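Local coordinates for PPC domain-containing protein (Archaeoglobus fulgidus, PDB 2H6L), which is of unknown function but binds a zinc ion and belongs to the PPC (DUF296) domain family, whose members commonly assemble as trimers, at the interface of chains A and B. Residues are numbered along the deposited sequence; one frame, centred on the assembly and turned at random. Chains: chain A/B, Hypothetical protein.

Contact 1 and contact 2 belong to the same subunit interface, with the centres of their C-alpha atoms about 29 Å apart, and they share no residue. In chain A they are joined through strand 113-119: A:Phe111 of contact 2 lies in the short turn before it, and A:Leu118 of contact 1 sits near its far end. Contact 1 is a backbone pairing of the end of strand 2-7 of chain B with the start of strand 10-15 of chain A, with a small aliphatic cluster, whereas contact 2 inserts one glutamine side chain into the partner. The lack of an exact two-fold suits the three-copy deposited assembly, as expected of a PPC-domain trimer.

Contact 1: the interface of chains A and B. Residues chain A 8-10, 118; chain B 7-8, 118.
B:Val8 and A:Gly9 join two PPC-domain subunits through their backbones, beside an antiparallel beta bridge that pairs A:Lys10, at the start of strand 10-15, with B:Glu7, at the end of strand 2-7. The N-H of B:Val8 donates to the carbonyl O of A:Gly9 at 2.8 Å. B:Glu7 lays its aliphatic CB and CG alongside the A:Gly9 carbonyl O, CG at 3.8 Å.

Apolar packing is built on the branches of B:Val8. Its CG2, lodged between its own backbone N and carbonyl carbon (CG1 at chi1 -61°), points to chain A and meets A:Val8 CG2 at 3.8 Å. The two valine side chains, alike in rotamer, cross at about a right angle; this meeting of equivalent residues without an exact two-fold would fit a cluster near a three-fold axis. The same B:Val8 CG2 lies 4.1 Å from A:Gly9 CA, where the lack of a side chain probably allows the approach. The other branch, CG1, reaches CD1 of A:Leu118 at 4.1 Å and lies equally near the A:Lys10 carbonyl O.

In A:Leu118 the first torsion sets CG opposite the backbone N (chi1 -175°), and the second then turns CD1 toward B:Val8. B:Leu118 is a looser neighbour, its CD2 being 4.4 Å from A:Leu118 CD1.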
# COMPACT_ATOMS: atom_id res chain seq x y z
N VAL A 8 -3.81 -2.39 -18.08
CA VAL A 8 -2.61 -1.72 -17.60
C VAL A 8 -1.56 -1.82 -18.72
O VAL A 8 -1.59 -2.76 -19.51
CB VAL A 8 -2.07 -2.38 -16.32
CG1 VAL A 8 -3.11 -2.29 -15.21
CG2 VAL A 8 -1.71 -3.83 -16.59
N GLY A 9 -0.65 -0.86 -18.77
CA GLY A 9 0.37 -0.87 -19.80
C GLY A 9 1.62 -0.12 -19.36
O GLY A 9 2.71 -0.70 -19.32
N LYS A 10 1.46 1.16 -19.04
CA LYS A 10 2.59 1.98 -18.61
C LYS A 10 2.75 1.99 -17.09
O LYS A 10 1.88 1.54 -16.35
CB LYS A 10 2.43 3.43 -19.07
CG LYS A 10 2.82 3.71 -20.52
CD LYS A 10 1.80 3.15 -21.49
CE LYS A 10 2.05 3.68 -22.90
NZ LYS A 10 1.96 5.17 -22.96
N LEU A 118 0.33 4.06 -11.56
CA LEU A 118 -0.08 3.00 -12.47
C LEU A 118 -1.32 3.47 -13.21
O LEU A 118 -2.44 3.34 -12.70
CB LEU A 118 -0.39 1.71 -11.69
CG LEU A 118 -0.71 0.46 -12.50
CD1 LEU A 118 0.52 -0.02 -13.25
CD2 LEU A 118 -1.19 -0.63 -11.57
N GLU B 7 6.99 0.18 -18.68
CA GLU B 7 5.92 -0.65 -19.21
C GLU B 7 5.84 -1.80 -18.22
O GLU B 7 6.87 -2.25 -17.71
CB GLU B 7 6.28 -1.21 -20.59
CG GLU B 7 5.64 -0.50 -21.77
CD GLU B 7 5.97 -1.17 -23.09
OE1 GLU B 7 7.16 -1.18 -23.49
OE2 GLU B 7 5.03 -1.69 -23.74
N VAL B 8 4.63 -2.26 -17.93
CA VAL B 8 4.45 -3.39 -17.03
C VAL B 8 4.10 -4.61 -17.87
O VAL B 8 3.56 -4.48 -18.97
CB VAL B 8 3.32 -3.13 -16.00
CG1 VAL B 8 3.67 -1.91 -15.15
CG2 VAL B 8 2.00 -2.94 -16.71
N LEU B 118 6.11 -6.02 -8.76
CA LEU B 118 5.70 -5.57 -10.08
C LEU B 118 6.92 -4.97 -10.73
O LEU B 118 7.26 -3.81 -10.48
CB LEU B 118 4.59 -4.52 -9.96
CG LEU B 118 3.93 -4.03 -11.25
CD1 LEU B 118 3.13 -5.16 -11.86
CD2 LEU B 118 3.02 -2.87 -10.94

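Contact 2: the interface of chains A and B. Residues chain A 45-47, 69-70, 111; chain B 54, 56, 135.
A:Phe111 offers one ring face to B:Gln56, whose CG stands 3.7 Å from the ring centroid in a CH-pi contact at this PPC-domain subunit interface. The amide of B:Gln56 runs on over the rim at A:Phe111 CG, its N and O reaching past it, stacked with its plane 19° from that of the phenyl. On the opposite face of the amide lies A:Pro69, with CB 3.4 Å from B:Gln56 CD, so that phenyl and pyrrolidine rings clamp the amide between them. The phenyl rim also meets a second flat group: A:Phe111 CZ lies at the edge of the B:Tyr54 ring, in its plane. B:Leu135 serves both rings, packing CD1 over the rim of one face of B:Tyr54 in its own chain and bringing CD2 to 3.6 Å from A:Phe111 CE2.

B:Gln56 is the inserted residue, with 121 Å² hidden by chain A. Its chain runs extended beyond CG (chi2 176°), carrying the amide past the ring toward A:Ala45 and A:Val46, while CB stays 3.5 Å from A:Phe111 CE1. A:Ala45 CB flanks the amide oxygen OE1 at 3.6 Å, and the aliphatic CG of A:Arg47 lies 3.8 Å from NE2. As modelled, OE1 faces the A:Val46 carbonyl O at 3.1 Å, two acceptors together; this is doubtful, and an amide turned over would instead present its NH2 group there. With A:Phe111 replaced by alanine, one face of the glutamine amide would probably lose its stacking partner, leaving it free to turn against A:Pro69, and a gap would open beside B:Tyr54 and B:Leu135.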
# COMPACT_ATOMS: atom_id res chain seq x y z
N ALA A 45 9.30 11.15 2.85
CA ALA A 45 9.10 11.98 4.03
C ALA A 45 8.57 13.35 3.64
O ALA A 45 8.80 13.81 2.53
CB ALA A 45 10.41 12.12 4.80
N VAL A 46 7.88 13.99 4.57
CA VAL A 46 7.30 15.31 4.36
C VAL A 46 7.72 16.26 5.47
O VAL A 46 8.06 15.82 6.57
CB VAL A 46 5.75 15.25 4.33
CG1 VAL A 46 5.28 14.31 3.23
CG2 VAL A 46 5.23 14.79 5.68
N ARG A 47 7.69 17.55 5.18
CA ARG A 47 8.06 18.58 6.16
C ARG A 47 6.86 19.00 6.99
O ARG A 47 7.00 19.56 8.08
CB ARG A 47 8.65 19.79 5.43
CG ARG A 47 9.77 19.43 4.45
CD ARG A 47 10.44 20.70 3.93
NE ARG A 47 11.12 21.42 5.00
CZ ARG A 47 11.34 22.74 4.99
NH1 ARG A 47 10.93 23.47 3.97
NH2 ARG A 47 11.98 23.31 6.01
N PRO A 69 8.25 17.55 10.73
CA PRO A 69 8.71 16.61 9.72
C PRO A 69 8.18 15.22 10.07
O PRO A 69 8.23 14.82 11.23
CB PRO A 69 10.22 16.69 9.84
CG PRO A 69 10.43 18.13 10.20
CD PRO A 69 9.36 18.36 11.25
N LEU A 70 7.68 14.49 9.08
CA LEU A 70 7.15 13.16 9.31
C LEU A 70 7.51 12.23 8.16
O LEU A 70 7.68 12.67 7.03
CB LEU A 70 5.62 13.22 9.44
CG LEU A 70 4.93 13.15 10.81
CD1 LEU A 70 5.83 13.65 11.91
CD2 LEU A 70 3.64 13.98 10.75
N PHE A 111 9.52 16.52 1.30
CA PHE A 111 10.92 16.58 1.72
C PHE A 111 11.61 15.75 0.65
O PHE A 111 12.50 16.22 -0.06
CB PHE A 111 11.14 15.94 3.09
CG PHE A 111 12.59 15.96 3.51
CD1 PHE A 111 13.21 17.15 3.89
CD2 PHE A 111 13.35 14.80 3.47
CE1 PHE A 111 14.56 17.18 4.21
CE2 PHE A 111 14.71 14.81 3.79
CZ PHE A 111 15.32 16.01 4.16
N TYR B 54 14.15 9.54 9.43
CA TYR B 54 15.19 10.44 8.98
C TYR B 54 15.10 11.83 9.59
O TYR B 54 14.10 12.53 9.43
CB TYR B 54 15.14 10.55 7.45
CG TYR B 54 16.36 11.18 6.84
CD1 TYR B 54 17.59 10.51 6.86
CD2 TYR B 54 16.30 12.43 6.22
CE1 TYR B 54 18.72 11.07 6.28
CE2 TYR B 54 17.43 13.01 5.64
CZ TYR B 54 18.64 12.32 5.67
OH TYR B 54 19.75 12.85 5.07
N GLN B 56 15.49 15.25 9.27
CA GLN B 56 15.64 16.09 8.08
C GLN B 56 16.57 17.29 8.24
O GLN B 56 16.91 17.95 7.26
CB GLN B 56 14.25 16.54 7.61
CG GLN B 56 13.30 15.37 7.39
CD GLN B 56 11.88 15.79 7.02
OE1 GLN B 56 10.98 14.96 6.94
NE2 GLN B 56 11.69 17.08 6.77
N LEU B 135 19.98 12.44 1.33
CA LEU B 135 19.63 11.07 0.95
C LEU B 135 20.22 10.78 -0.42
O LEU B 135 20.77 11.66 -1.08
CB LEU B 135 18.11 10.87 0.84
CG LEU B 135 17.12 10.90 2.01
CD1 LEU B 135 17.61 10.01 3.14
CD2 LEU B 135 16.93 12.31 2.48